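Local atomic coordinates of Thiol:disulfide interchange protein (Proteus mirabilis, PDB entry 4OD7), a protein that probably acts as a thioredoxin-like disulfide oxidoreductase of the periplasm, introducing disulfide bonds into folding proteins. Residues A[24-28]-A[142-148]. The protein carries 1 engineered substitution. Sequence-based numbering, arbitrary orientation.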
loop_
_atom_site.group_PDB
_atom_site.type_symbol
_atom_site.label_atom_id
_atom_site.label_comp_id
_atom_site.label_asym_id
_atom_site.label_seq_id
_atom_site.Cartn_x
_atom_site.Cartn_y
_atom_site.Cartn_z
ATOM N N VAL A 24 6.129 9.080 -3.906
ATOM C CA VAL A 24 5.605 7.730 -4.156
ATOM C C VAL A 24 4.342 7.431 -3.295
ATOM O O VAL A 24 4.389 7.518 -2.075
ATOM C CB VAL A 24 6.670 6.638 -3.890
ATOM C CG1 VAL A 24 6.096 5.268 -4.243
ATOM C CG2 VAL A 24 7.926 6.870 -4.719
ATOM N N VAL A 25 3.224 7.080 -3.933
ATOM C CA VAL A 25 2.021 6.658 -3.218
ATOM C C VAL A 25 1.640 5.216 -3.615
ATOM O O VAL A 25 1.326 4.939 -4.764
ATOM C CB VAL A 25 0.812 7.547 -3.489
ATOM C CG1 VAL A 25 -0.346 7.117 -2.580
ATOM C CG2 VAL A 25 1.155 9.038 -3.265
ATOM N N GLU A 26 1.660 4.338 -2.621
ATOM C CA GLU A 26 1.292 2.932 -2.700
ATOM C C GLU A 26 -0.191 2.749 -2.291
ATOM O O GLU A 26 -0.645 3.350 -1.324
ATOM C CB GLU A 26 2.214 2.162 -1.763
ATOM C CG GLU A 26 3.692 2.184 -2.120
ATOM C CD GLU A 26 4.612 1.456 -1.096
ATOM O OE1 GLU A 26 4.149 0.654 -0.293
ATOM O OE2 GLU A 26 5.817 1.772 -0.997
ATOM N N PHE A 27 -0.935 1.933 -3.038
ATOM C CA PHE A 27 -2.321 1.594 -2.734
ATOM C C PHE A 27 -2.463 0.068 -2.597
ATOM O O PHE A 27 -2.056 -0.684 -3.488
ATOM C CB PHE A 27 -3.220 2.101 -3.843
ATOM C CG PHE A 27 -3.231 3.591 -3.975
ATOM C CD1 PHE A 27 -4.144 4.362 -3.297
ATOM C CD2 PHE A 27 -2.346 4.222 -4.828
ATOM C CE1 PHE A 27 -4.131 5.755 -3.462
ATOM C CE2 PHE A 27 -2.344 5.597 -4.978
ATOM C CZ PHE A 27 -3.228 6.355 -4.304
ATOM N N PHE A 28 -3.082 -0.380 -1.516
ATOM C CA PHE A 28 -3.204 -1.816 -1.253
ATOM C C PHE A 28 -4.453 -2.108 -0.464
ATOM O O PHE A 28 -5.112 -1.206 0.022
ATOM C CB PHE A 28 -1.947 -2.316 -0.509
ATOM C CG PHE A 28 -1.970 -2.077 0.992
ATOM C CD1 PHE A 28 -2.211 -3.123 1.889
ATOM C CD2 PHE A 28 -1.734 -0.804 1.519
ATOM C CE1 PHE A 28 -2.205 -2.895 3.252
ATOM C CE2 PHE A 28 -1.748 -0.590 2.873
ATOM C CZ PHE A 28 -1.971 -1.649 3.734
ATOM N N ALA A 142 -7.084 10.136 -1.417
ATOM C CA ALA A 142 -6.022 9.717 -2.335
ATOM C C ALA A 142 -6.499 8.700 -3.323
ATOM O O ALA A 142 -6.177 8.784 -4.486
ATOM C CB ALA A 142 -4.815 9.128 -1.554
ATOM N N VAL A 143 -7.288 7.750 -2.851
ATOM C CA VAL A 143 -7.841 6.722 -3.726
ATOM C C VAL A 143 -8.734 7.368 -4.779
ATOM O O VAL A 143 -8.694 6.991 -5.945
ATOM C CB VAL A 143 -8.526 5.646 -2.901
ATOM C CG1 VAL A 143 -9.418 4.738 -3.746
ATOM C CG2 VAL A 143 -7.429 4.831 -2.194
ATOM N N THR A 144 -9.505 8.370 -4.396
ATOM C CA THR A 144 -10.265 9.128 -5.383
ATOM C C THR A 144 -9.393 9.928 -6.389
ATOM O O THR A 144 -9.550 9.785 -7.597
ATOM C CB THR A 144 -11.248 10.080 -4.664
ATOM O OG1 THR A 144 -12.219 9.297 -3.984
ATOM C CG2 THR A 144 -11.984 10.983 -5.616
ATOM N N ASP A 145 -8.447 10.724 -5.902
ATOM C CA ASP A 145 -7.713 11.652 -6.761
ATOM C C ASP A 145 -6.689 10.964 -7.653
ATOM O O ASP A 145 -6.266 11.513 -8.674
ATOM C CB ASP A 145 -6.963 12.717 -5.931
ATOM C CG ASP A 145 -7.865 13.508 -5.005
ATOM O OD1 ASP A 145 -9.101 13.392 -5.070
ATOM O OD2 ASP A 145 -7.324 14.294 -4.234
ATOM N N PHE A 146 -6.310 9.758 -7.282
ATOM C CA PHE A 146 -5.394 8.986 -8.088
ATOM C C PHE A 146 -6.163 7.945 -8.933
ATOM O O PHE A 146 -5.551 7.155 -9.645
ATOM C CB PHE A 146 -4.343 8.321 -7.198
ATOM C CG PHE A 146 -3.369 9.276 -6.581
ATOM C CD1 PHE A 146 -2.070 9.317 -7.027
ATOM C CD2 PHE A 146 -3.743 10.135 -5.569
ATOM C CE1 PHE A 146 -1.153 10.195 -6.478
ATOM C CE2 PHE A 146 -2.840 10.998 -5.016
ATOM C CZ PHE A 146 -1.539 11.032 -5.481
ATOM N N GLN A 147 -7.495 7.980 -8.864
ATOM C CA GLN A 147 -8.373 7.050 -9.582
ATOM C C GLN A 147 -7.957 5.584 -9.452
ATOM O O GLN A 147 -7.713 4.890 -10.454
ATOM C CB GLN A 147 -8.435 7.427 -11.067
ATOM N N ILE A 148 -7.878 5.112 -8.212
ATOM C CA ILE A 148 -7.420 3.752 -7.937
ATOM C C ILE A 148 -8.607 2.853 -7.875
ATOM O O ILE A 148 -9.469 3.030 -7.026
ATOM C CB ILE A 148 -6.635 3.673 -6.637
ATOM C CG1 ILE A 148 -5.497 4.694 -6.663
ATOM C CG2 ILE A 148 -6.148 2.212 -6.364
ATOM C CD1 ILE A 148 -4.562 4.521 -7.817
#
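In the thioredoxin core of this DsbA, the inner strand 24-28, flanked by strands 153-156 and 58-62, presents Val25 and Phe27 to the C-terminal turn of helix 130-145 and the loop that follows it. With CG anti to its carbonyl carbon (chi1 -64°), the Phe27 ring reaches toward the helix end. Ile148 covers one face of it, CG1 standing directly over the ring centre, 3.4 Å from the centroid, as a CH-pi contact. Val143 comes in near the ring plane instead, CG2 meeting Phe27 CD1 at 3.5 Å, and Ala142 CB approaches Phe27 CE1 at 3.9 Å. At the far end of the ring, Phe27 CZ touches Phe146 CB at 3.7 Å; the two aromatic planes are inclined at 52°. Val25 adds one branch, CG2, 4.0 Å from Phe146 CZ. A Schellman motif ends the helix: Gln147 takes positive phi, its N bonds to Thr144 O and Ile148 N to Val143 O, turning the chain back so that Phe146 and Ile148 both reach Phe27. On the other sheet face Glu26 makes a salt bridge to Arg60 and Phe28 a cation-pi contact with it. Such apolar helix-on-sheet packing is characteristic of the thioredoxin fold, whose sheet is sandwiched between helices.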